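Local atomic coordinates of aminotransferase class-III (Sphaerobacter thermophilus DSM 20745, PDB entry 6K8H), a protein that belongs to the class-III aminotransferases, a family of the large clan of proteins built on the pyridoxal-phosphate-dependent aminotransferase fold. Residues G400-A405 with P415-C420; F374-H379 with E431-A436; E356-A361 with A439-A444; D222-S227 with G265-V270. All blocks are in the same frame, centred on the assembly; numbering follows the deposited sequence.

Contact 1 of 4, residues G400-A405 with P415-C420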
loop_
_atom_site.group_PDB
_atom_site.type_symbol
_atom_site.label_atom_id
_atom_site.label_comp_id
_atom_site.label_asym_id
_atom_site.label_seq_id
_atom_site.Cartn_x
_atom_site.Cartn_y
_atom_site.Cartn_z
ATOM N N GLY B 400 -22.308 18.261 13.245
ATOM C CA GLY B 400 -22.826 17.885 11.938
ATOM C C GLY B 400 -23.580 19.014 11.266
ATOM O O GLY B 400 -23.474 19.206 10.053
ATOM N N ARG B 401 -24.365 19.768 12.040
ATOM C CA ARG B 401 -25.025 20.943 11.466
ATOM C C ARG B 401 -23.998 21.960 10.961
ATOM O O ARG B 401 -24.131 22.496 9.852
ATOM C CB ARG B 401 -25.956 21.592 12.495
ATOM C CG ARG B 401 -27.298 20.890 12.682
ATOM C CD ARG B 401 -28.272 21.698 13.580
ATOM N NE ARG B 401 -29.605 21.088 13.592
ATOM C CZ ARG B 401 -30.490 21.218 12.607
ATOM N NH1 ARG B 401 -30.193 21.944 11.535
ATOM N NH2 ARG B 401 -31.674 20.624 12.685
ATOM N N VAL B 402 -22.954 22.224 11.758
ATOM C CA VAL B 402 -21.944 23.193 11.332
ATOM C C VAL B 402 -21.250 22.709 10.062
ATOM O O VAL B 402 -21.028 23.481 9.119
ATOM C CB VAL B 402 -20.934 23.454 12.471
ATOM C CG1 VAL B 402 -19.761 24.311 11.983
ATOM C CG2 VAL B 402 -21.627 24.123 13.646
ATOM N N HIS B 403 -20.920 21.415 10.005
ATOM C CA HIS B 403 -20.234 20.875 8.835
ATOM C C HIS B 403 -21.108 20.963 7.586
ATOM O O HIS B 403 -20.643 21.385 6.520
ATOM C CB HIS B 403 -19.808 19.430 9.101
ATOM C CG HIS B 403 -19.258 18.731 7.898
ATOM N ND1 HIS B 403 -20.023 17.911 7.098
ATOM C CD2 HIS B 403 -18.019 18.740 7.354
ATOM C CE1 HIS B 403 -19.279 17.440 6.113
ATOM N NE2 HIS B 403 -18.057 17.924 6.247
ATOM N N GLU B 404 -22.385 20.576 7.702
ATOM C CA GLU B 404 -23.285 20.643 6.553
ATOM C C GLU B 404 -23.458 22.080 6.059
ATOM O O GLU B 404 -23.439 22.339 4.844
ATOM C CB GLU B 404 -24.635 20.018 6.925
ATOM C CG GLU B 404 -25.690 20.048 5.824
ATOM C CD GLU B 404 -25.440 19.038 4.709
ATOM O OE1 GLU B 404 -24.490 18.223 4.805
ATOM O OE2 GLU B 404 -26.206 19.056 3.719
ATOM N N ALA B 405 -23.601 23.037 6.985
ATOM C CA ALA B 405 -23.721 24.436 6.570
ATOM C C ALA B 405 -22.449 24.923 5.887
ATOM O O ALA B 405 -22.512 25.614 4.858
ATOM C CB ALA B 405 -24.059 25.324 7.768
ATOM N N PRO B 415 -15.723 16.017 8.576
ATOM C CA PRO B 415 -16.856 16.034 9.516
ATOM C C PRO B 415 -16.468 16.394 10.941
ATOM O O PRO B 415 -17.296 16.954 11.666
ATOM C CB PRO B 415 -17.399 14.605 9.428
ATOM C CG PRO B 415 -17.033 14.162 8.037
ATOM C CD PRO B 415 -15.700 14.796 7.743
ATOM N N ALA B 416 -15.234 16.113 11.369
ATOM C CA ALA B 416 -14.845 16.462 12.728
ATOM C C ALA B 416 -14.490 17.937 12.873
ATOM O O ALA B 416 -14.300 18.399 14.002
ATOM C CB ALA B 416 -13.655 15.595 13.183
ATOM N N LEU B 417 -14.461 18.688 11.763
ATOM C CA LEU B 417 -13.930 20.051 11.710
ATOM C C LEU B 417 -12.422 20.057 11.961
ATOM O O LEU B 417 -11.863 21.022 12.493
ATOM C CB LEU B 417 -14.669 21.011 12.663
ATOM C CG LEU B 417 -16.200 20.990 12.567
ATOM C CD1 LEU B 417 -16.830 22.043 13.460
ATOM C CD2 LEU B 417 -16.703 21.148 11.127
ATOM N N PHE B 418 -11.790 19.000 11.457
ATOM C CA PHE B 418 -10.316 18.916 11.384
ATOM C C PHE B 418 -9.985 19.420 9.977
ATOM O O PHE B 418 -10.616 18.966 9.026
ATOM C CB PHE B 418 -9.825 17.480 11.539
ATOM C CG PHE B 418 -8.399 17.293 11.091
ATOM C CD1 PHE B 418 -7.358 17.858 11.804
ATOM C CD2 PHE B 418 -8.101 16.572 9.946
ATOM C CE1 PHE B 418 -6.046 17.685 11.396
ATOM C CE2 PHE B 418 -6.789 16.406 9.538
ATOM C CZ PHE B 418 -5.765 16.965 10.262
ATOM N N GLY B 419 -9.037 20.340 9.860
ATOM C CA GLY B 419 -8.719 20.891 8.561
ATOM C C GLY B 419 -7.249 21.225 8.417
ATOM O O GLY B 419 -6.475 21.217 9.383
ATOM N N CYS B 420 -6.864 21.489 7.172
ATOM C CA CYS B 420 -5.478 21.783 6.834
ATOM C C CYS B 420 -5.434 22.859 5.754
ATOM O O CYS B 420 -6.313 22.952 4.891
ATOM C CB CYS B 420 -4.704 20.529 6.404
ATOM S SG CYS B 420 -5.362 19.718 4.927
#
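His-403 lays one face of its imidazole against Pro-415, whose CA sits 3.9 Å from the ring centroid and 22° off the ring normal, a CH-pi contact. The nearest ring atom is CD2, 3.7 Å from Pro-415 CA, so the carbon lies toward the rim of the ring. A flat, polarisable imidazole suits this place because it can offer a face to a C-H while its NE2 stays turned to a polar partner. Beside it, Leu-417 forks: CD2 leans on His-403 CB at 4.1 Å, and CD1 meets Val-402 CG1 at 4.0 Å, with the leucine and valine side chains crossing at about a right angle.

Two features position these groups. With chi1 at 172° the imidazole of His-403 swings out from the helix toward the 415-420 turn, where NE2 makes a weak hydrogen bond to Ile-413 O. Leu-417 adopts a left-handed backbone conformation that ends the turn before strand 418-420.

Helix 393-408 thus packs against the turn leading into an edge strand. Leu-417 is hydrogen-bonded through its backbone to Ile-376 of strand 373-377, while the same helix meets helix 427-445 through Val-402 and Ala-405.

Contact 2 of 4, residues F374-H379 with E431-A436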
loop_
_atom_site.group_PDB
_atom_site.type_symbol
_atom_site.label_atom_id
_atom_site.label_comp_id
_atom_site.label_asym_id
_atom_site.label_seq_id
_atom_site.Cartn_x
_atom_site.Cartn_y
_atom_site.Cartn_z
ATOM N N PHE B 374 -5.306 22.337 11.882
ATOM C CA PHE B 374 -6.164 22.896 12.922
ATOM C C PHE B 374 -7.365 21.986 13.152
ATOM O O PHE B 374 -7.758 21.201 12.282
ATOM C CB PHE B 374 -6.613 24.321 12.567
ATOM C CG PHE B 374 -7.499 24.396 11.353
ATOM C CD1 PHE B 374 -8.871 24.257 11.475
ATOM C CD2 PHE B 374 -6.961 24.614 10.097
ATOM C CE1 PHE B 374 -9.688 24.318 10.370
ATOM C CE2 PHE B 374 -7.767 24.682 8.991
ATOM C CZ PHE B 374 -9.129 24.535 9.120
ATOM N N HIS B 375 -7.959 22.121 14.336
ATOM C CA HIS B 375 -9.126 21.334 14.747
ATOM C C HIS B 375 -10.036 22.243 15.565
ATOM O O HIS B 375 -9.613 22.766 16.606
ATOM C CB HIS B 375 -8.696 20.108 15.573
ATOM C CG HIS B 375 -9.683 18.976 15.568
ATOM N ND1 HIS B 375 -11.043 19.164 15.706
ATOM C CD2 HIS B 375 -9.501 17.638 15.457
ATOM C CE1 HIS B 375 -11.657 17.994 15.677
ATOM N NE2 HIS B 375 -10.746 17.050 15.516
ATOM N N ILE B 376 -11.273 22.456 15.081
ATOM C CA ILE B 376 -12.287 23.214 15.815
ATOM C C ILE B 376 -13.025 22.271 16.756
ATOM O O ILE B 376 -13.348 21.135 16.394
ATOM C CB ILE B 376 -13.270 23.911 14.859
ATOM C CG1 ILE B 376 -12.522 24.675 13.761
ATOM C CG2 ILE B 376 -14.177 24.854 15.638
ATOM C CD1 ILE B 376 -13.453 25.284 12.709
ATOM N N HIS B 377 -13.280 22.733 17.972
ATOM C CA HIS B 377 -14.001 21.980 18.983
ATOM C C HIS B 377 -15.140 22.837 19.500
ATOM O O HIS B 377 -14.929 24.013 19.820
ATOM C CB HIS B 377 -13.070 21.615 20.134
ATOM C CG HIS B 377 -11.813 20.928 19.698
ATOM N ND1 HIS B 377 -11.776 19.592 19.359
ATOM C CD2 HIS B 377 -10.549 21.390 19.553
ATOM C CE1 HIS B 377 -10.539 19.257 19.032
ATOM N NE2 HIS B 377 -9.777 20.332 19.133
ATOM N N LEU B 378 -16.333 22.250 19.599
ATOM C CA LEU B 378 -17.510 22.970 20.090
ATOM C C LEU B 378 -17.807 22.629 21.546
ATOM O O LEU B 378 -18.963 22.480 21.963
ATOM C CB LEU B 378 -18.710 22.704 19.188
ATOM C CG LEU B 378 -18.377 23.135 17.755
ATOM C CD1 LEU B 378 -19.600 23.086 16.862
ATOM C CD2 LEU B 378 -17.761 24.535 17.724
ATOM N N HIS B 379 -16.738 22.483 22.328
ATOM C CA HIS B 379 -16.801 22.286 23.765
ATOM C C HIS B 379 -15.530 22.881 24.357
ATOM O O HIS B 379 -14.612 23.270 23.632
ATOM C CB HIS B 379 -16.943 20.807 24.124
ATOM C CG HIS B 379 -15.759 19.993 23.711
ATOM N ND1 HIS B 379 -14.563 20.024 24.397
ATOM C CD2 HIS B 379 -15.578 19.144 22.672
ATOM C CE1 HIS B 379 -13.696 19.221 23.801
ATOM N NE2 HIS B 379 -14.286 18.678 22.749
ATOM N N GLU B 431 -9.814 34.328 5.589
ATOM C CA GLU B 431 -10.977 35.150 5.904
ATOM C C GLU B 431 -12.266 34.528 5.376
ATOM O O GLU B 431 -13.299 34.580 6.046
ATOM C CB GLU B 431 -10.781 36.562 5.355
ATOM C CG GLU B 431 -9.872 37.371 6.248
ATOM C CD GLU B 431 -9.438 38.688 5.648
ATOM O OE1 GLU B 431 -9.734 38.946 4.457
ATOM O OE2 GLU B 431 -8.782 39.465 6.376
ATOM N N ALA B 432 -12.231 33.937 4.178
ATOM C CA ALA B 432 -13.418 33.250 3.678
ATOM C C ALA B 432 -13.816 32.112 4.610
ATOM O O ALA B 432 -15.003 31.932 4.911
ATOM C CB ALA B 432 -13.185 32.731 2.257
ATOM N N PHE B 433 -12.834 31.339 5.091
ATOM C CA PHE B 433 -13.156 30.293 6.055
ATOM C C PHE B 433 -13.811 30.876 7.306
ATOM O O PHE B 433 -14.858 30.389 7.753
ATOM C CB PHE B 433 -11.909 29.487 6.443
ATOM C CG PHE B 433 -12.221 28.366 7.383
ATOM C CD1 PHE B 433 -12.278 28.586 8.757
ATOM C CD2 PHE B 433 -12.535 27.106 6.893
ATOM C CE1 PHE B 433 -12.605 27.568 9.633
ATOM C CE2 PHE B 433 -12.866 26.070 7.756
ATOM C CZ PHE B 433 -12.898 26.297 9.131
ATOM N N VAL B 434 -13.213 31.920 7.886
ATOM C CA VAL B 434 -13.717 32.439 9.161
ATOM C C VAL B 434 -15.130 33.007 8.995
ATOM O O VAL B 434 -16.021 32.774 9.835
ATOM C CB VAL B 434 -12.746 33.484 9.743
ATOM C CG1 VAL B 434 -13.371 34.189 10.955
ATOM C CG2 VAL B 434 -11.434 32.820 10.142
ATOM N N ASP B 435 -15.364 33.743 7.902
ATOM C CA ASP B 435 -16.701 34.276 7.631
ATOM C C ASP B 435 -17.724 33.159 7.445
ATOM O O ASP B 435 -18.847 33.227 7.980
ATOM C CB ASP B 435 -16.663 35.171 6.391
ATOM C CG ASP B 435 -15.899 36.471 6.627
ATOM O OD1 ASP B 435 -15.554 36.764 7.796
ATOM O OD2 ASP B 435 -15.650 37.202 5.646
ATOM N N ALA B 436 -17.357 32.123 6.675
ATOM C CA ALA B 436 -18.270 31.006 6.457
ATOM C C ALA B 436 -18.556 30.258 7.746
ATOM O O ALA B 436 -19.670 29.760 7.933
ATOM C CB ALA B 436 -17.702 30.060 5.403
#
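Strand 373-377, bearing Phe-374 and Ile-376, faces the helix that bears Phe-433 across a gap whose nearest CA pair, Ile-376 and Val-434, is 11.5 Å apart, a spacing that side chains alone must bridge. This is helix-on-sheet packing: helix 427-445 covers one side of a three-stranded antiparallel sheet in which 373-377 is the middle strand. Strand alternation sends Phe-374 and Ile-376 toward the helix, whereas His-375 and His-377 belong to the other side.

Phe-433 fills the gap from the helix, and large apolar groups are what so wide a separation calls for. Its ring forms a T-shaped (edge-to-face) pair with Phe-374: the edge of Phe-374 is turned to the face of Phe-433, the centroids lie 5.5 Å apart and the planes meet at 71°. Phe-374 CE1 comes within 4.0 Å of Phe-433 CZ. Phe-374 holds CG between its backbone N and carbonyl carbon (chi1 65°), the crowded position, and from there the ring projects toward the helix. Ile-376 approaches the same phenylalanine differently, placing its terminal CD1 at the ring edge, in plane, 3.8 Å from Phe-433 CZ. Phe-433 therefore has one neighbour over a face and another at its rim. Leu-350 of helix 337-361 touches both phenylalanines, and all three residues of the contact are buried.

On the other side of the strand, His-375 turns its imidazole back on the main chain. Its ND1 donates to Ile-376 O over 3.1 Å, the oxygen lying close to the imidazole plane, although the nitrogen itself stands 53° out of the carbonyl plane.

Contact 3 of 4, residues E356-A361 with A439-A444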
loop_
_atom_site.group_PDB
_atom_site.type_symbol
_atom_site.label_atom_id
_atom_site.label_comp_id
_atom_site.label_asym_id
_atom_site.label_seq_id
_atom_site.Cartn_x
_atom_site.Cartn_y
_atom_site.Cartn_z
ATOM N N GLU B 356 -12.352 33.989 17.872
ATOM C CA GLU B 356 -13.114 35.227 18.003
ATOM C C GLU B 356 -14.568 35.038 17.582
ATOM O O GLU B 356 -15.467 35.604 18.209
ATOM C CB GLU B 356 -12.452 36.350 17.201
ATOM C CG GLU B 356 -13.287 37.633 17.093
ATOM C CD GLU B 356 -13.531 38.327 18.436
ATOM O OE1 GLU B 356 -12.950 37.899 19.461
ATOM O OE2 GLU B 356 -14.311 39.310 18.468
ATOM N N VAL B 357 -14.823 34.241 16.532
ATOM C CA VAL B 357 -16.206 33.972 16.111
ATOM C C VAL B 357 -16.967 33.259 17.221
ATOM O O VAL B 357 -18.115 33.599 17.534
ATOM C CB VAL B 357 -16.235 33.143 14.808
ATOM C CG1 VAL B 357 -17.625 32.539 14.572
ATOM C CG2 VAL B 357 -15.828 33.982 13.620
ATOM N N LEU B 358 -16.328 32.263 17.842
ATOM C CA LEU B 358 -16.956 31.560 18.952
ATOM C C LEU B 358 -17.216 32.504 20.122
ATOM O O LEU B 358 -18.281 32.459 20.751
ATOM C CB LEU B 358 -16.065 30.400 19.391
ATOM C CG LEU B 358 -15.869 29.256 18.393
ATOM C CD1 LEU B 358 -14.724 28.352 18.846
ATOM C CD2 LEU B 358 -17.161 28.452 18.262
ATOM N N ARG B 359 -16.252 33.361 20.419
ATOM C CA ARG B 359 -16.423 34.281 21.563
ATOM C C ARG B 359 -17.585 35.238 21.292
ATOM O O ARG B 359 -18.429 35.356 22.118
ATOM C CB ARG B 359 -15.149 35.092 21.781
ATOM C CG ARG B 359 -15.220 36.004 22.988
ATOM C CD ARG B 359 -14.253 37.171 22.920
ATOM N NE ARG B 359 -14.602 38.122 21.891
ATOM C CZ ARG B 359 -15.595 38.997 21.977
ATOM N NH1 ARG B 359 -16.331 39.077 23.066
ATOM N NH2 ARG B 359 -15.847 39.807 20.975
ATOM N N GLU B 360 -17.620 35.831 20.109
ATOM C CA GLU B 360 -18.689 36.796 19.755
ATOM C C GLU B 360 -20.066 36.121 19.759
ATOM O O GLU B 360 -21.019 36.791 20.110
ATOM C CB GLU B 360 -18.451 37.529 18.437
ATOM C CG GLU B 360 -19.231 38.833 18.367
ATOM C CD GLU B 360 -19.792 39.216 17.009
ATOM O OE1 GLU B 360 -20.531 40.222 16.917
ATOM O OE2 GLU B 360 -19.493 38.517 16.047
ATOM N N ALA B 361 -20.155 34.884 19.281
ATOM C CA ALA B 361 -21.450 34.176 19.249
ATOM C C ALA B 361 -21.841 33.654 20.641
ATOM O O ALA B 361 -22.930 33.158 20.778
ATOM C CB ALA B 361 -21.423 33.068 18.229
ATOM N N ALA B 439 -21.172 32.200 9.683
ATOM C CA ALA B 439 -22.499 31.956 9.122
ATOM C C ALA B 439 -22.997 30.547 9.444
ATOM O O ALA B 439 -24.184 30.351 9.737
ATOM C CB ALA B 439 -22.478 32.194 7.616
ATOM N N ALA B 440 -22.103 29.551 9.407
ATOM C CA ALA B 440 -22.501 28.170 9.678
ATOM C C ALA B 440 -22.919 27.982 11.130
ATOM O O ALA B 440 -23.835 27.210 11.427
ATOM C CB ALA B 440 -21.351 27.215 9.341
ATOM N N LEU B 441 -22.226 28.643 12.051
ATOM C CA LEU B 441 -22.622 28.606 13.453
ATOM C C LEU B 441 -24.022 29.192 13.632
ATOM O O LEU B 441 -24.881 28.594 14.312
ATOM C CB LEU B 441 -21.581 29.354 14.286
ATOM C CG LEU B 441 -21.385 29.112 15.781
ATOM C CD1 LEU B 441 -21.240 27.625 16.076
ATOM C CD2 LEU B 441 -20.152 29.897 16.246
ATOM N N GLN B 442 -24.292 30.312 12.964
ATOM C CA GLN B 442 -25.641 30.924 13.075
ATOM C C GLN B 442 -26.670 29.917 12.544
ATOM O O GLN B 442 -27.649 29.655 13.248
ATOM C CB GLN B 442 -25.665 32.251 12.321
ATOM C CG GLN B 442 -24.829 33.326 12.997
ATOM C CD GLN B 442 -24.570 34.520 12.114
ATOM O OE1 GLN B 442 -25.161 34.665 11.047
ATOM N NE2 GLN B 442 -23.668 35.387 12.552
ATOM N N ASP B 443 -26.394 29.310 11.389
ATOM C CA ASP B 443 -27.284 28.289 10.836
ATOM C C ASP B 443 -27.540 27.165 11.829
ATOM O O ASP B 443 -28.687 26.761 12.051
ATOM C CB ASP B 443 -26.688 27.702 9.573
ATOM C CG ASP B 443 -26.673 28.667 8.430
ATOM O OD1 ASP B 443 -27.198 29.797 8.538
ATOM O OD2 ASP B 443 -26.131 28.260 7.395
ATOM N N ALA B 444 -26.472 26.635 12.425
ATOM C CA ALA B 444 -26.612 25.485 13.309
ATOM C C ALA B 444 -27.450 25.828 14.525
ATOM O O ALA B 444 -28.127 24.950 15.077
ATOM C CB ALA B 444 -25.230 24.980 13.742
#
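Leu-441 points a single methyl, CD2, at segment 356-361, and three side chains gather round it. Val-357 CG1 lies 4.0 Å from Leu-441 CD2, the two side chains sliding past one another in opposite directions. Leu-358 instead crosses the leucine at about a right angle and brings its own CD2 to 3.9 Å from Leu-441 CD2. Ala-361, one turn beyond Val-357, adds its CB at 4.0 Å from Leu-441 CD2. A branched leucine suits the central place because it is long enough to span helices whose axes stay 10.9 Å apart, and a chi1 near -158° extends it toward the other helix; the small Ala-361 suits the point where the backbones come nearest, its CA being 8.1 Å from that of Leu-441.

The exposed side of segment 356-361, in helix 337-361, is polar. There Arg-359 grips Glu-356 side-on, NE to OE1 and NH2 to OE2, each oxygen met on its syn side. Both bonds are nearly straight and lie close to the guanidinium plane, so this salt bridge within one helical turn fixes the rotation of the arginine's end.

The two helix segments run in broadly the same direction, crossing at -39°. Val-363, in the loop that follows, touches both Leu-358 and Leu-441. Helix 427-445 is flanked by helix 393-408 as well, through Ala-440 and Ala-444, and Asp-443 forms a salt bridge with Arg-409.

Contact 4 of 4, residues D222-S227 with G265-V270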
loop_
_atom_site.group_PDB
_atom_site.type_symbol
_atom_site.label_atom_id
_atom_site.label_comp_id
_atom_site.label_asym_id
_atom_site.label_seq_id
_atom_site.Cartn_x
_atom_site.Cartn_y
_atom_site.Cartn_z
ATOM N N ASP B 222 1.542 8.503 17.533
ATOM C CA ASP B 222 1.315 9.687 16.711
ATOM C C ASP B 222 1.517 10.921 17.583
ATOM O O ASP B 222 0.753 11.116 18.535
ATOM C CB ASP B 222 -0.099 9.646 16.143
ATOM C CG ASP B 222 -0.452 10.844 15.273
ATOM O OD1 ASP B 222 0.126 11.944 15.437
ATOM O OD2 ASP B 222 -1.362 10.675 14.417
ATOM N N PRO B 223 2.484 11.811 17.268
ATOM C CA PRO B 223 2.796 12.968 18.118
ATOM C C PRO B 223 1.622 13.942 18.313
ATOM O O PRO B 223 1.558 14.561 19.348
ATOM C CB PRO B 223 3.964 13.676 17.414
ATOM C CG PRO B 223 4.491 12.662 16.424
ATOM C CD PRO B 223 3.315 11.778 16.069
ATOM N N ASN B 224 0.807 14.137 17.275
ATOM C CA ASN B 224 -0.363 15.054 17.348
ATOM C C ASN B 224 -1.563 14.340 16.717
ATOM O O ASN B 224 -1.986 14.754 15.632
ATOM C CB ASN B 224 -0.033 16.379 16.659
ATOM C CG ASN B 224 -0.893 17.536 17.117
ATOM O OD1 ASN B 224 -1.775 17.370 17.955
ATOM N ND2 ASN B 224 -0.629 18.713 16.576
ATOM N N PRO B 225 -2.162 13.320 17.364
ATOM C CA PRO B 225 -3.222 12.547 16.719
ATOM C C PRO B 225 -4.517 13.315 16.433
ATOM O O PRO B 225 -5.092 13.881 17.328
ATOM C CB PRO B 225 -3.493 11.408 17.714
ATOM C CG PRO B 225 -3.035 11.957 19.045
ATOM C CD PRO B 225 -1.879 12.883 18.729
ATOM N N ARG B 226 -4.966 13.256 15.182
ATOM C CA ARG B 226 -6.238 13.905 14.782
ATOM C C ARG B 226 -7.395 13.232 15.534
ATOM O O ARG B 226 -8.313 13.937 15.953
ATOM C CB ARG B 226 -6.463 13.755 13.280
ATOM C CG ARG B 226 -7.933 13.630 12.918
ATOM C CD ARG B 226 -8.195 13.579 11.433
ATOM N NE ARG B 226 -7.447 12.521 10.789
ATOM C CZ ARG B 226 -7.820 11.252 10.765
ATOM N NH1 ARG B 226 -8.941 10.879 11.358
ATOM N NH2 ARG B 226 -7.080 10.364 10.128
ATOM N N SER B 227 -7.318 11.911 15.701
ATOM C CA SER B 227 -8.393 11.163 16.342
ATOM C C SER B 227 -8.653 11.626 17.770
ATOM O O SER B 227 -9.787 11.519 18.258
ATOM C CB SER B 227 -8.029 9.676 16.342
ATOM O OG SER B 227 -8.486 9.029 15.176
ATOM N N GLY B 265 11.573 19.868 9.964
ATOM C CA GLY B 265 12.087 18.612 10.480
ATOM C C GLY B 265 11.056 17.755 11.194
ATOM O O GLY B 265 11.410 16.922 12.034
ATOM N N GLY B 266 9.777 17.960 10.900
ATOM C CA GLY B 266 8.731 17.151 11.483
ATOM C C GLY B 266 8.325 17.579 12.887
ATOM O O GLY B 266 8.953 18.420 13.553
ATOM N N MET B 267 7.225 16.974 13.339
ATOM C CA MET B 267 6.747 17.250 14.688
ATOM C C MET B 267 7.744 16.765 15.725
ATOM O O MET B 267 7.866 17.372 16.792
ATOM C CB MET B 267 5.383 16.602 14.924
ATOM C CG MET B 267 4.663 17.147 16.140
ATOM S SD MET B 267 4.459 18.935 16.001
ATOM C CE MET B 267 3.500 19.310 17.461
ATOM N N GLN B 268 8.489 15.696 15.423
ATOM C CA GLN B 268 9.543 15.268 16.341
ATOM C C GLN B 268 10.556 16.383 16.578
ATOM O O GLN B 268 11.059 16.547 17.694
ATOM C CB GLN B 268 10.247 14.022 15.805
ATOM C CG GLN B 268 10.880 14.190 14.439
ATOM C CD GLN B 268 11.359 12.860 13.875
ATOM O OE1 GLN B 268 12.523 12.513 14.005
ATOM N NE2 GLN B 268 10.444 12.096 13.285
ATOM N N SER B 269 10.857 17.172 15.547
ATOM C CA SER B 269 11.767 18.297 15.750
ATOM C C SER B 269 11.101 19.381 16.579
ATOM O O SER B 269 11.754 20.024 17.412
ATOM C CB SER B 269 12.250 18.853 14.413
ATOM O OG SER B 269 13.231 17.980 13.864
ATOM N N VAL B 270 9.804 19.609 16.361
ATOM C CA VAL B 270 9.108 20.587 17.202
ATOM C C VAL B 270 9.166 20.176 18.676
ATOM O O VAL B 270 9.435 20.998 19.562
ATOM C CB VAL B 270 7.658 20.781 16.728
ATOM C CG1 VAL B 270 6.903 21.626 17.734
ATOM C CG2 VAL B 270 7.638 21.457 15.386
#
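Met-267 reaches Pro-223 by holding CG anti to its backbone N (chi1 -164°) and then bending at chi2 (57°), which sets its CB and CG against Pro-223 CB and carries the methyl end on toward the side chain of Asn-224. The contact joins two pieces of the large alpha/beta domain of this aminotransferase fold: the loop after strand 216-221 of the central mixed sheet, and the short helix 266-271.

The closest approach is that of Met-267 CG to Pro-223 CB, 3.8 Å. Met-267 CB follows at 4.1 Å from Pro-223 CB. A flexible, unbranched methionine can bend to meet a rigid proline, and both residues are buried. Phe-254 of strand 251-255 packs on Pro-223 as well.

The loop is shaped by an Asx turn. Asp-222 OD1 accepts from Asn-224 N over 2.9 Å; the N-H comes in on the anti side, tilted 27° out of the carboxylate plane, and the aspartate so steadies the chain around Pro-223. Asp-222 and Arg-226 both touch (5-hydroxy-4,6-dimethylpyridin-3-yl)methyl dihydrogen phosphate. The loop that carries Pro-223, whose side chain is about 7 Å from the ligand, thus also lines part of its pocket.

On the helix side, Met-267 N is hydrogen-bonded to Glu-256 OE1, while Gln-268 NE2 binds Glu-256 OE2, so one carboxylate holds two successive residues. Gly-266 has a positive phi, a conformation that favours glycine. Gly-265, with no side chain, allows a close approach by the serine one turn on: Ser-269 OG donates to Gly-265 O over 2.8 Å, from above the carbonyl plane.

In the fold
Contacts 1 and 2 reach the three-stranded sheet, and contact 3 joins helices beside it. Neighbouring strands join the first two, Gly-419 N lying 2.9 Å from Phe-374 O, a probable hydrogen bond. Contacts 2 and 3 share helix 427-445, Val-434 CG1 meeting Val-357 CG2 at 3.6 Å. Contact 1 is nested within the loop closed by contact 2, itself within that of contact 3. Contact 4, centred about 29 Å from contact 3, holds pocket residues Asp-222 and Arg-226. The side chain of Pro-223 is about 7 Å from (5-hydroxy-4,6-dimethylpyridin-3-yl)methyl dihydrogen phosphate, that of Pro-415 about 14 Å. Phe-418 is one link, its CD2 packing 3.3 Å from Arg-226 CD.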